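Local coordinates for OLD nuclease (Thermus scotoductus, PDB 6P74), which degrades linear and supercoiled double-stranded DNA from 5' to 3' in a metal-dependent reaction, nicks circular DNA, and has a DNA-stimulated ATPase activity, at residues P425-H430 against R520-P525; N390-D395 against V503-P508; L414-C419 against Q464-A469; R319-R324 against N349-F354. All coordinates share one frame; numbering follows the deposited sequence.

Contact 1: residues P425-H430 against R520-P525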
loop_
_atom_site.group_PDB
_atom_site.type_symbol
_atom_site.label_atom_id
_atom_site.label_comp_id
_atom_site.label_asym_id
_atom_site.label_seq_id
_atom_site.Cartn_x
_atom_site.Cartn_y
_atom_site.Cartn_z
ATOM N N PRO A 425 5.671 -27.976 -13.181
ATOM C CA PRO A 425 5.284 -29.300 -13.678
ATOM C C PRO A 425 5.211 -29.283 -15.193
ATOM O O PRO A 425 4.806 -28.286 -15.796
ATOM C CB PRO A 425 3.901 -29.538 -13.054
ATOM C CG PRO A 425 3.777 -28.519 -11.989
ATOM C CD PRO A 425 4.582 -27.343 -12.430
ATOM N N PHE A 426 5.603 -30.396 -15.810
ATOM C CA PHE A 426 5.644 -30.440 -17.264
ATOM C C PHE A 426 5.478 -31.877 -17.746
ATOM O O PHE A 426 5.726 -32.832 -17.012
ATOM C CB PHE A 426 6.953 -29.850 -17.804
ATOM C CG PHE A 426 8.168 -30.646 -17.418
ATOM C CD1 PHE A 426 8.804 -30.412 -16.216
ATOM C CD2 PHE A 426 8.639 -31.661 -18.239
ATOM C CE1 PHE A 426 9.905 -31.169 -15.839
ATOM C CE2 PHE A 426 9.735 -32.411 -17.883
ATOM C CZ PHE A 426 10.378 -32.160 -16.676
ATOM N N VAL A 427 5.048 -32.014 -19.001
ATOM C CA VAL A 427 5.106 -33.275 -19.732
ATOM C C VAL A 427 5.852 -33.024 -21.049
ATOM O O VAL A 427 5.702 -31.968 -21.676
ATOM C CB VAL A 427 3.686 -33.843 -19.961
ATOM C CG1 VAL A 427 3.709 -35.074 -20.868
ATOM C CG2 VAL A 427 3.005 -34.174 -18.622
ATOM N N VAL A 428 6.684 -33.977 -21.450
ATOM C CA VAL A 428 7.362 -33.950 -22.739
ATOM C C VAL A 428 6.702 -34.963 -23.684
ATOM O O VAL A 428 6.471 -36.123 -23.307
ATOM C CB VAL A 428 8.858 -34.273 -22.594
ATOM C CG1 VAL A 428 9.520 -34.156 -23.939
ATOM C CG2 VAL A 428 9.534 -33.364 -21.568
ATOM N N VAL A 429 6.449 -34.552 -24.928
ATOM C CA VAL A 429 6.179 -35.494 -26.017
ATOM C C VAL A 429 7.152 -35.188 -27.139
ATOM O O VAL A 429 7.300 -34.027 -27.530
ATOM C CB VAL A 429 4.741 -35.419 -26.573
ATOM C CG1 VAL A 429 4.313 -36.776 -27.112
ATOM C CG2 VAL A 429 3.774 -34.871 -25.562
ATOM N N HIS A 430 7.754 -36.225 -27.711
ATOM C CA HIS A 430 8.558 -36.035 -28.907
ATOM C C HIS A 430 8.552 -37.317 -29.741
ATOM O O HIS A 430 8.171 -38.401 -29.275
ATOM C CB HIS A 430 9.980 -35.620 -28.533
ATOM C CG HIS A 430 10.746 -36.697 -27.838
ATOM N ND1 HIS A 430 11.367 -37.716 -28.521
ATOM C CD2 HIS A 430 10.966 -36.936 -26.519
ATOM C CE1 HIS A 430 11.960 -38.522 -27.655
ATOM N NE2 HIS A 430 11.734 -38.069 -26.435
ATOM N N ARG A 520 -3.398 -36.066 -21.858
ATOM C CA ARG A 520 -4.197 -36.452 -20.696
ATOM C C ARG A 520 -3.401 -36.308 -19.398
ATOM O O ARG A 520 -3.952 -35.914 -18.369
ATOM C CB ARG A 520 -4.713 -37.892 -20.845
ATOM C CG ARG A 520 -5.763 -38.092 -21.915
ATOM C CD ARG A 520 -6.356 -39.490 -21.842
ATOM N NE ARG A 520 -7.235 -39.752 -22.971
ATOM C CZ ARG A 520 -8.503 -39.394 -23.008
ATOM N NH1 ARG A 520 -9.045 -38.780 -21.967
ATOM N NH2 ARG A 520 -9.228 -39.646 -24.084
ATOM N N GLN A 521 -2.106 -36.638 -19.415
ATOM C CA GLN A 521 -1.311 -36.500 -18.191
ATOM C C GLN A 521 -1.121 -35.031 -17.812
ATOM O O GLN A 521 -1.282 -34.653 -16.640
ATOM C CB GLN A 521 0.044 -37.198 -18.343
ATOM C CG GLN A 521 0.963 -37.056 -17.083
ATOM C CD GLN A 521 2.048 -38.148 -17.013
ATOM O OE1 GLN A 521 1.753 -39.339 -17.110
ATOM N NE2 GLN A 521 3.303 -37.737 -16.862
ATOM N N VAL A 522 -0.760 -34.183 -18.780
ATOM C CA VAL A 522 -0.526 -32.781 -18.432
ATOM C C VAL A 522 -1.819 -32.101 -17.998
ATOM O O VAL A 522 -1.778 -31.099 -17.277
ATOM C CB VAL A 522 0.129 -32.001 -19.591
ATOM C CG1 VAL A 522 -0.935 -31.584 -20.610
ATOM C CG2 VAL A 522 0.916 -30.739 -19.051
ATOM N N THR A 523 -2.971 -32.644 -18.404
ATOM C CA THR A 523 -4.273 -32.118 -18.024
ATOM C C THR A 523 -4.734 -32.621 -16.662
ATOM O O THR A 523 -5.611 -32.005 -16.047
ATOM C CB THR A 523 -5.311 -32.506 -19.092
ATOM O OG1 THR A 523 -5.164 -31.658 -20.235
ATOM C CG2 THR A 523 -6.718 -32.355 -18.555
ATOM N N ARG A 524 -4.165 -33.706 -16.177
ATOM C CA ARG A 524 -4.707 -34.386 -15.003
ATOM C C ARG A 524 -4.453 -33.571 -13.742
ATOM O O ARG A 524 -3.289 -33.282 -13.426
ATOM C CB ARG A 524 -4.087 -35.774 -14.888
ATOM C CG ARG A 524 -4.936 -36.775 -14.137
ATOM C CD ARG A 524 -4.909 -38.148 -14.824
ATOM N NE ARG A 524 -3.552 -38.647 -15.030
ATOM C CZ ARG A 524 -3.113 -39.181 -16.172
ATOM N NH1 ARG A 524 -3.935 -39.281 -17.217
ATOM N NH2 ARG A 524 -1.855 -39.622 -16.272
ATOM N N PRO A 525 -5.497 -33.188 -12.986
ATOM C CA PRO A 525 -5.358 -32.355 -11.784
ATOM C C PRO A 525 -4.431 -32.971 -10.737
ATOM O O PRO A 525 -4.316 -32.411 -9.646
ATOM C CB PRO A 525 -6.793 -32.260 -11.257
ATOM C CG PRO A 525 -7.513 -33.436 -11.875
ATOM C CD PRO A 525 -6.891 -33.608 -13.214
#
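The side-chain amide nitrogen NE2 of Gln521 is hydrogen-bonded to the backbone O of Glu470 and lies 4.0 Å from CG2 of Val427. The bond to Glu470 fixes the far end of an extended glutamine chain. Its aliphatic part then runs alongside the valine, with Gln521 CG 3.9 Å from Val427 CG2. No hydrogen bond links 425-430 directly to 520-525, so the contact itself is apolar. Its main pair is Val427 and Val522. Val427 points at the helix and touches it with one branch: CG1 is turned anti to the backbone N (chi1 173°), which leaves CG2 as the methyl that reaches across. This methyl sits 3.7 Å from Val522 CB and 4.0 Å from Val522 CG2. It also comes within 3.8 Å of the backbone N of Val522, so it touches the helix backbone as well as the side chain. Both valines are buried. Arg524 N bonds back to Gln521 O at 3.1 Å, and Val522 O accepts a hydrogen bond from NH2 of Arg372. The neighbours Phe426 and Val428 turn to the other face of the sheet, against helix 409-422. The side chain of Val427 is about 12 Å from that of Asp381, which probably binds a metal cation. A central strand of a parallel sheet, with helix 513-523 on one face and helix 409-422 on the other, is the layered alpha/beta arrangement of the Toprim domain.

Contact 2: residues N390-D395 against V503-P508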
loop_
_atom_site.group_PDB
_atom_site.type_symbol
_atom_site.label_atom_id
_atom_site.label_comp_id
_atom_site.label_asym_id
_atom_site.label_seq_id
_atom_site.Cartn_x
_atom_site.Cartn_y
_atom_site.Cartn_z
ATOM N N ASN A 390 -8.559 -29.563 -27.881
ATOM C CA ASN A 390 -9.911 -29.173 -28.253
ATOM C C ASN A 390 -10.829 -30.396 -28.359
ATOM O O ASN A 390 -12.008 -30.340 -27.989
ATOM C CB ASN A 390 -9.851 -28.383 -29.564
ATOM C CG ASN A 390 -11.187 -27.779 -29.953
ATOM O OD1 ASN A 390 -11.659 -26.837 -29.318
ATOM N ND2 ASN A 390 -11.790 -28.306 -31.010
ATOM N N GLN A 391 -10.303 -31.515 -28.848
ATOM C CA GLN A 391 -11.109 -32.724 -28.944
ATOM C C GLN A 391 -11.303 -33.402 -27.598
ATOM O O GLN A 391 -12.268 -34.150 -27.423
ATOM C CB GLN A 391 -10.479 -33.698 -29.941
ATOM C CG GLN A 391 -10.699 -33.259 -31.380
ATOM C CD GLN A 391 -10.071 -34.195 -32.395
ATOM O OE1 GLN A 391 -9.201 -33.788 -33.158
ATOM N NE2 GLN A 391 -10.523 -35.449 -32.420
ATOM N N LEU A 392 -10.404 -33.168 -26.653
ATOM C CA LEU A 392 -10.578 -33.680 -25.307
ATOM C C LEU A 392 -11.427 -32.745 -24.468
ATOM O O LEU A 392 -11.700 -33.050 -23.305
ATOM C CB LEU A 392 -9.205 -33.913 -24.655
ATOM C CG LEU A 392 -8.417 -35.044 -25.330
ATOM C CD1 LEU A 392 -6.963 -35.043 -24.930
ATOM C CD2 LEU A 392 -9.054 -36.402 -25.015
ATOM N N GLU A 393 -11.856 -31.626 -25.050
ATOM C CA GLU A 393 -12.715 -30.654 -24.383
ATOM C C GLU A 393 -12.000 -30.030 -23.194
ATOM O O GLU A 393 -12.576 -29.849 -22.122
ATOM C CB GLU A 393 -14.052 -31.277 -23.970
ATOM C CG GLU A 393 -15.097 -31.274 -25.085
ATOM C CD GLU A 393 -16.271 -32.216 -24.811
ATOM O OE1 GLU A 393 -16.066 -33.220 -24.088
ATOM O OE2 GLU A 393 -17.394 -31.956 -25.317
ATOM N N VAL A 394 -10.727 -29.707 -23.398
ATOM C CA VAL A 394 -9.928 -28.915 -22.471
ATOM C C VAL A 394 -9.492 -27.636 -23.177
ATOM O O VAL A 394 -9.059 -27.668 -24.338
ATOM C CB VAL A 394 -8.691 -29.687 -21.955
ATOM C CG1 VAL A 394 -7.842 -28.790 -21.067
ATOM C CG2 VAL A 394 -9.106 -30.975 -21.217
ATOM N N ASP A 395 -9.603 -26.504 -22.470
ATOM C CA ASP A 395 -9.081 -25.244 -22.976
ATOM C C ASP A 395 -7.777 -24.918 -22.264
ATOM O O ASP A 395 -7.803 -24.535 -21.079
ATOM C CB ASP A 395 -10.092 -24.117 -22.783
ATOM C CG ASP A 395 -9.552 -22.761 -23.233
ATOM O OD1 ASP A 395 -8.451 -22.698 -23.844
ATOM O OD2 ASP A 395 -10.233 -21.752 -22.960
ATOM N N VAL A 503 -10.004 -39.245 -35.568
ATOM C CA VAL A 503 -9.491 -40.117 -34.469
ATOM C C VAL A 503 -10.508 -40.114 -33.322
ATOM O O VAL A 503 -11.298 -39.154 -33.235
ATOM C CB VAL A 503 -8.101 -39.659 -33.987
ATOM C CG1 VAL A 503 -7.585 -40.524 -32.848
ATOM C CG2 VAL A 503 -7.095 -39.617 -35.127
ATOM N N ASP A 504 -10.481 -41.154 -32.483
ATOM C CA ASP A 504 -11.419 -41.266 -31.332
ATOM C C ASP A 504 -10.628 -41.138 -30.022
ATOM O O ASP A 504 -10.026 -42.143 -29.596
ATOM C CB ASP A 504 -12.218 -42.571 -31.389
ATOM C CG ASP A 504 -12.825 -42.963 -30.052
ATOM O OD1 ASP A 504 -13.079 -42.057 -29.235
ATOM O OD2 ASP A 504 -13.040 -44.174 -29.841
ATOM N N VAL A 505 -10.638 -39.945 -29.420
ATOM C CA VAL A 505 -9.908 -39.696 -28.141
ATOM C C VAL A 505 -10.135 -40.888 -27.203
ATOM O O VAL A 505 -9.264 -41.142 -26.349
ATOM C CB VAL A 505 -10.352 -38.373 -27.487
ATOM C CG1 VAL A 505 -9.808 -37.165 -28.233
ATOM C CG2 VAL A 505 -11.865 -38.288 -27.358
ATOM N N GLY A 506 -11.266 -41.583 -27.365
ATOM C CA GLY A 506 -11.598 -42.750 -26.525
ATOM C C GLY A 506 -10.542 -43.837 -26.633
ATOM O O GLY A 506 -10.087 -44.323 -25.578
ATOM N N GLN A 507 -10.169 -44.204 -27.862
ATOM C CA GLN A 507 -9.145 -45.258 -28.097
ATOM C C GLN A 507 -8.165 -44.780 -29.174
ATOM O O GLN A 507 -8.110 -45.419 -30.245
ATOM C CB GLN A 507 -9.816 -46.574 -28.495
ATOM C CG GLN A 507 -10.939 -46.995 -27.557
ATOM C CD GLN A 507 -11.791 -48.093 -28.143
ATOM O OE1 GLN A 507 -12.358 -47.955 -29.225
ATOM N NE2 GLN A 507 -11.887 -49.201 -27.426
ATOM N N PRO A 508 -7.422 -43.668 -28.886
ATOM C CA PRO A 508 -6.475 -43.211 -29.931
ATOM C C PRO A 508 -5.632 -44.373 -30.479
ATOM O O PRO A 508 -5.294 -45.257 -29.713
ATOM C CB PRO A 508 -5.516 -42.169 -29.330
ATOM C CG PRO A 508 -5.771 -42.251 -27.861
ATOM C CD PRO A 508 -7.246 -42.563 -27.834
#
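Leu392 and Val505 make the apolar part of the contact; the two side chains run past one another, pointing opposite ways. The CD2 methyl of Leu392 does the touching. It is 3.4 Å from Val505 CG1 and also 3.4 Å from Val505 CB, both short for carbon pairs, so the packing is tight here. CG of the leucine follows at 3.9 Å from the same CG1. Val505 presents this branch because CG1 is anti to its own carbonyl carbon (chi1 -73°). Gln391 adds aliphatic cover, its CB lying 3.9 Å from Val505 CG1. The leucine follows Gln391, in the C-terminal end region of helix 379-391 of the Toprim domain. The chain turns there through Glu393, whose positive phi of 64° belongs to a Schellman motif. Facing it is the irregular loop between helices 493-501 and 513-523. This is a surface region of the domain, away from the metal and ATP sites. Polar groups take a lesser part. NE2 of Gln391 passes 3.9 Å from Val503 O, but its hydrogen bond goes to the backbone O of Leu500. OE1 of the same amide accepts from NE2 of Gln387, so both ends of the group are held and its rotation is fixed. No hydrogen bond joins 390-395 to 503-508. On the loop side, the backbone O of Val505 accepts from NH2 of Arg520. That arginine belongs to helix 513-523, which also meets Leu392 through Ile519.

Contact 3: residues L414-C419 against Q464-A469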
loop_
_atom_site.group_PDB
_atom_site.type_symbol
_atom_site.label_atom_id
_atom_site.label_comp_id
_atom_site.label_asym_id
_atom_site.label_seq_id
_atom_site.Cartn_x
_atom_site.Cartn_y
_atom_site.Cartn_z
ATOM N N LEU A 414 16.628 -27.972 -22.973
ATOM C CA LEU A 414 16.828 -26.685 -22.323
ATOM C C LEU A 414 15.634 -26.338 -21.448
ATOM O O LEU A 414 15.792 -26.033 -20.264
ATOM C CB LEU A 414 17.083 -25.601 -23.367
ATOM C CG LEU A 414 17.383 -24.187 -22.871
ATOM C CD1 LEU A 414 18.464 -24.215 -21.784
ATOM C CD2 LEU A 414 17.871 -23.376 -24.043
ATOM N N ILE A 415 14.423 -26.417 -22.007
ATOM C CA ILE A 415 13.235 -26.002 -21.268
ATOM C C ILE A 415 12.968 -26.955 -20.115
ATOM O O ILE A 415 12.510 -26.538 -19.044
ATOM C CB ILE A 415 12.005 -25.909 -22.199
ATOM C CG1 ILE A 415 12.262 -24.977 -23.374
ATOM C CG2 ILE A 415 10.775 -25.449 -21.417
ATOM C CD1 ILE A 415 12.765 -23.639 -22.973
ATOM N N VAL A 416 13.204 -28.258 -20.327
ATOM C CA VAL A 416 13.107 -29.218 -19.231
ATOM C C VAL A 416 14.020 -28.809 -18.073
ATOM O O VAL A 416 13.606 -28.795 -16.908
ATOM C CB VAL A 416 13.428 -30.637 -19.721
ATOM C CG1 VAL A 416 13.884 -31.506 -18.540
ATOM C CG2 VAL A 416 12.205 -31.250 -20.360
ATOM N N GLY A 417 15.275 -28.462 -18.380
ATOM C CA GLY A 417 16.216 -28.102 -17.324
ATOM C C GLY A 417 15.781 -26.879 -16.534
ATOM O O GLY A 417 15.930 -26.829 -15.314
ATOM N N VAL A 418 15.201 -25.897 -17.214
ATOM C CA VAL A 418 14.655 -24.732 -16.530
ATOM C C VAL A 418 13.431 -25.121 -15.706
ATOM O O VAL A 418 13.338 -24.788 -14.519
ATOM C CB VAL A 418 14.336 -23.624 -17.551
ATOM C CG1 VAL A 418 13.569 -22.505 -16.893
ATOM C CG2 VAL A 418 15.628 -23.104 -18.154
ATOM N N CYS A 419 12.481 -25.849 -16.311
ATOM C CA CYS A 419 11.309 -26.290 -15.552
ATOM C C CYS A 419 11.707 -27.128 -14.339
ATOM O O CYS A 419 11.154 -26.962 -13.243
ATOM C CB CYS A 419 10.358 -27.100 -16.436
ATOM S SG CYS A 419 9.540 -26.153 -17.694
ATOM N N GLN A 464 15.315 -38.189 -21.639
ATOM C CA GLN A 464 14.827 -39.092 -20.610
ATOM C C GLN A 464 15.590 -38.901 -19.297
ATOM O O GLN A 464 15.010 -38.986 -18.206
ATOM C CB GLN A 464 14.960 -40.519 -21.131
ATOM C CG GLN A 464 14.460 -41.547 -20.230
ATOM C CD GLN A 464 13.306 -42.296 -20.833
ATOM O OE1 GLN A 464 12.546 -41.765 -21.661
ATOM N NE2 GLN A 464 13.158 -43.541 -20.423
ATOM N N ALA A 465 16.892 -38.629 -19.390
ATOM C CA ALA A 465 17.706 -38.417 -18.202
ATOM C C ALA A 465 17.313 -37.132 -17.480
ATOM O O ALA A 465 17.217 -37.115 -16.249
ATOM C CB ALA A 465 19.192 -38.383 -18.580
ATOM N N CYS A 466 17.075 -36.043 -18.210
ATOM C CA CYS A 466 16.753 -34.838 -17.459
ATOM C C CYS A 466 15.282 -34.805 -17.050
ATOM O O CYS A 466 14.973 -34.417 -15.922
ATOM C CB CYS A 466 17.144 -33.586 -18.234
ATOM S SG CYS A 466 16.548 -33.494 -19.957
ATOM N N ALA A 467 14.360 -35.236 -17.918
ATOM C CA ALA A 467 12.949 -35.129 -17.554
ATOM C C ALA A 467 12.511 -36.208 -16.571
ATOM O O ALA A 467 11.618 -35.961 -15.748
ATOM C CB ALA A 467 12.072 -35.168 -18.811
ATOM N N GLY A 468 13.131 -37.388 -16.602
ATOM C CA GLY A 468 12.561 -38.551 -15.939
ATOM C C GLY A 468 11.697 -39.238 -16.996
ATOM O O GLY A 468 11.188 -38.574 -17.918
ATOM N N ALA A 469 11.522 -40.564 -16.875
ATOM C CA ALA A 469 10.865 -41.317 -17.930
ATOM C C ALA A 469 9.375 -41.146 -17.699
ATOM O O ALA A 469 8.603 -41.132 -18.663
ATOM C CB ALA A 469 11.240 -42.800 -17.930
#
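Val416 puts one methyl, CG1, against the last turn of helix 443-467, and this is the tight part of the contact. CG1 lies 3.6 Å from SG of Cys466 and 3.9 Å from its CB. The same methyl is 3.8 Å from the backbone N of Ala467 and 4.1 Å from Ala467 CB. One branch of one valine thus fills the angle between two consecutive helix residues. CG1 of Val416, anti to the backbone N (chi1 157°), is the branch that reaches the other helix. In Cys466 a chi1 of 51° sets SG between its own backbone N and carbonyl carbon, against this methyl. The other branch of the valine, CG2, packs on the sheet, where Phe426 and Val428 meet it. Ala467 also rests on Phe426, so this sheet-facing side is buried. The outer side is looser. Cys466 is only partly buried, as is Gly417 of the other helix. There the link is polar: NZ of Lys420 bonds to the backbone O of Cys466. Helix 443-467 ends at once, with Gly468 N bonded to Gln464 O at 2.9 Å. The chain then leaves through Gly468 at a positive phi. The side chain of Val416 is about 11 Å from that of Glu377, a probable metal ligand. Helices 409-422 and 443-467 are crossover helices leading into and out of strand 426-431, and their packing side by side over the parallel sheet is typical of the beta-alpha-beta build of a Toprim domain.

Contact 4: residues R319-R324 against N349-F354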
loop_
_atom_site.group_PDB
_atom_site.type_symbol
_atom_site.label_atom_id
_atom_site.label_comp_id
_atom_site.label_asym_id
_atom_site.label_seq_id
_atom_site.Cartn_x
_atom_site.Cartn_y
_atom_site.Cartn_z
ATOM N N ARG A 319 18.069 -16.718 -20.486
ATOM C CA ARG A 319 18.817 -16.086 -19.414
ATOM C C ARG A 319 18.110 -16.770 -18.240
ATOM O O ARG A 319 17.042 -16.338 -17.797
ATOM C CB ARG A 319 18.585 -14.572 -19.479
ATOM C CG ARG A 319 19.662 -13.722 -18.874
ATOM C CD ARG A 319 19.378 -12.254 -19.171
ATOM N NE ARG A 319 19.942 -11.792 -20.440
ATOM C CZ ARG A 319 21.068 -11.084 -20.525
ATOM N NH1 ARG A 319 21.734 -10.753 -19.418
ATOM N NH2 ARG A 319 21.519 -10.690 -21.710
ATOM N N PHE A 320 18.696 -17.857 -17.737
ATOM C CA PHE A 320 17.987 -18.690 -16.771
ATOM C C PHE A 320 18.637 -18.275 -15.453
ATOM O O PHE A 320 18.000 -18.411 -14.403
ATOM C CB PHE A 320 18.065 -20.213 -16.959
ATOM C CG PHE A 320 19.450 -20.725 -17.194
ATOM C CD1 PHE A 320 20.343 -20.862 -16.143
ATOM C CD2 PHE A 320 19.859 -21.101 -18.473
ATOM C CE1 PHE A 320 21.634 -21.343 -16.361
ATOM C CE2 PHE A 320 21.147 -21.579 -18.707
ATOM C CZ PHE A 320 22.035 -21.704 -17.651
ATOM N N GLU A 321 19.864 -17.741 -15.478
ATOM C CA GLU A 321 20.467 -17.292 -14.228
ATOM C C GLU A 321 19.649 -16.182 -13.583
ATOM O O GLU A 321 19.644 -16.054 -12.355
ATOM C CB GLU A 321 21.910 -16.810 -14.450
ATOM C CG GLU A 321 22.857 -17.875 -15.015
ATOM C CD GLU A 321 22.808 -17.964 -16.536
ATOM O OE1 GLU A 321 21.843 -17.446 -17.148
ATOM O OE2 GLU A 321 23.739 -18.552 -17.124
ATOM N N ALA A 322 18.962 -15.367 -14.390
ATOM C CA ALA A 322 18.211 -14.232 -13.851
ATOM C C ALA A 322 16.929 -14.648 -13.135
ATOM O O ALA A 322 16.426 -13.887 -12.299
ATOM C CB ALA A 322 17.860 -13.257 -14.966
ATOM N N LEU A 323 16.429 -15.851 -13.404
ATOM C CA LEU A 323 15.071 -16.221 -13.050
ATOM C C LEU A 323 14.923 -16.544 -11.577
ATOM O O LEU A 323 15.723 -17.298 -11.005
ATOM C CB LEU A 323 14.626 -17.412 -13.891
ATOM C CG LEU A 323 14.419 -17.054 -15.366
ATOM C CD1 LEU A 323 14.083 -18.281 -16.204
ATOM C CD2 LEU A 323 13.359 -15.952 -15.516
ATOM N N ARG A 324 13.892 -15.959 -10.972
ATOM C CA ARG A 324 13.416 -16.308 -9.642
ATOM C C ARG A 324 11.914 -16.481 -9.746
ATOM O O ARG A 324 11.213 -15.540 -10.141
ATOM C CB ARG A 324 13.731 -15.215 -8.602
ATOM C CG ARG A 324 15.139 -14.658 -8.620
ATOM C CD ARG A 324 16.134 -15.675 -8.108
ATOM N NE ARG A 324 17.456 -15.074 -8.062
ATOM C CZ ARG A 324 18.335 -15.133 -9.053
ATOM N NH1 ARG A 324 18.041 -15.800 -10.171
ATOM N NH2 ARG A 324 19.502 -14.526 -8.916
ATOM N N ASN A 349 25.791 -25.691 -20.494
ATOM C CA ASN A 349 26.181 -26.594 -21.572
ATOM C C ASN A 349 24.993 -26.913 -22.472
ATOM O O ASN A 349 25.130 -26.962 -23.701
ATOM C CB ASN A 349 26.771 -27.874 -20.986
ATOM C CG ASN A 349 27.162 -28.875 -22.048
ATOM O OD1 ASN A 349 28.118 -28.653 -22.784
ATOM N ND2 ASN A 349 26.430 -29.990 -22.130
ATOM N N VAL A 350 23.816 -27.127 -21.874
ATOM C CA VAL A 350 22.635 -27.461 -22.659
ATOM C C VAL A 350 22.208 -26.255 -23.471
ATOM O O VAL A 350 21.765 -26.386 -24.612
ATOM C CB VAL A 350 21.498 -27.963 -21.740
ATOM C CG1 VAL A 350 20.193 -27.988 -22.491
ATOM C CG2 VAL A 350 21.811 -29.356 -21.187
ATOM N N ARG A 351 22.360 -25.059 -22.907
ATOM C CA ARG A 351 22.016 -23.857 -23.651
ATOM C C ARG A 351 22.915 -23.691 -24.869
ATOM O O ARG A 351 22.452 -23.272 -25.936
ATOM C CB ARG A 351 22.099 -22.636 -22.734
ATOM C CG ARG A 351 21.981 -21.313 -23.470
ATOM C CD ARG A 351 21.875 -20.157 -22.509
ATOM N NE ARG A 351 23.048 -20.085 -21.641
ATOM C CZ ARG A 351 23.096 -19.418 -20.487
ATOM N NH1 ARG A 351 22.021 -18.765 -20.036
ATOM N NH2 ARG A 351 24.219 -19.414 -19.771
ATOM N N ASN A 352 24.197 -24.046 -24.739
ATOM C CA ASN A 352 25.129 -23.928 -25.856
ATOM C C ASN A 352 24.837 -24.952 -26.939
ATOM O O ASN A 352 24.923 -24.636 -28.131
ATOM C CB ASN A 352 26.572 -24.090 -25.375
ATOM C CG ASN A 352 27.045 -22.926 -24.522
ATOM O OD1 ASN A 352 26.526 -21.802 -24.608
ATOM N ND2 ASN A 352 28.040 -23.190 -23.687
ATOM N N ARG A 353 24.536 -26.195 -26.552
ATOM C CA ARG A 353 24.205 -27.201 -27.555
ATOM C C ARG A 353 22.983 -26.781 -28.346
ATOM O O ARG A 353 22.878 -27.085 -29.538
ATOM C CB ARG A 353 23.949 -28.573 -26.918
ATOM C CG ARG A 353 25.149 -29.254 -26.309
ATOM C CD ARG A 353 24.720 -30.340 -25.294
ATOM N NE ARG A 353 24.456 -31.642 -25.903
ATOM C CZ ARG A 353 23.245 -32.082 -26.255
ATOM N NH1 ARG A 353 22.152 -31.319 -26.065
ATOM N NH2 ARG A 353 23.123 -33.300 -26.794
ATOM N N PHE A 354 22.051 -26.084 -27.701
ATOM C CA PHE A 354 20.883 -25.629 -28.433
ATOM C C PHE A 354 21.231 -24.488 -29.385
ATOM O O PHE A 354 20.645 -24.385 -30.468
ATOM C CB PHE A 354 19.787 -25.204 -27.466
ATOM C CG PHE A 354 18.620 -24.572 -28.152
ATOM C CD1 PHE A 354 17.664 -25.367 -28.790
ATOM C CD2 PHE A 354 18.505 -23.186 -28.206
ATOM C CE1 PHE A 354 16.590 -24.787 -29.454
ATOM C CE2 PHE A 354 17.429 -22.585 -28.863
ATOM C CZ PHE A 354 16.463 -23.394 -29.490
#
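Arg351 leaves its helix with CG anti to the backbone N, stays extended to CD, and then bends at chi3 (60°), which carries its guanidinium to the carboxylate of Glu321. Glu321 bends at its second torsion to meet it. The grip is end-on, with one nitrogen to each oxygen. NH2 donates to OE2 at 2.8 Å on the syn lone pair, and NH1 donates to OE1 at 3.2 Å in a nearly straight bond (169°). The carboxylate and guanidinium are nearly coplanar, as suits this two-point salt bridge. OE1 has a further weak bond from the backbone N of Phe320. The guanidinium has further partners: Asp348 pairs with NH2, and the backbone O of Asn318 accepts from NH1. Over one face of the guanidinium, toward its rim, lies CE2 of Phe320, 3.4 Å from Arg351 CZ, with the two planes 20° apart. Phe320 to Leu323 form a type I beta turn. NH1 of Arg324 steadies it, bonding Glu321 O at 2.7 Å and Leu323 O at 2.9 Å. A bound buffer molecule, HEPES, lies about 3 Å from the Glu321 side chain. The turn leads into strand 323-328, which runs beside strand 23-27 in the ATPase sheet. Helix 409-422 of the Toprim domain touches both partners, with Val418 on Phe320 and Leu414 on Val350 of helix 341-355.

How the contacts relate
Contacts 1 and 3 are buried. Contact 1 joins strand 426-431 to a helix on one face of the Toprim sheet, and contact 3 joins the two helices on the other face. Their centres are about 13 Å apart, and Phe426 and Val428 carry the packing between them. Both are apolar and rest on a single valine methyl. Contact 2 is a surface contact, joined to contact 1 through helix 513-523. It too is mainly apolar, but it pairs a helix end with a loop. Contact 4 differs in chemistry: it is a salt bridge, partly buried, in the ATPase region. Helix 409-422 connects it to contact 3. Contacts 2 and 4 are the farthest apart, with centres about 35 Å apart.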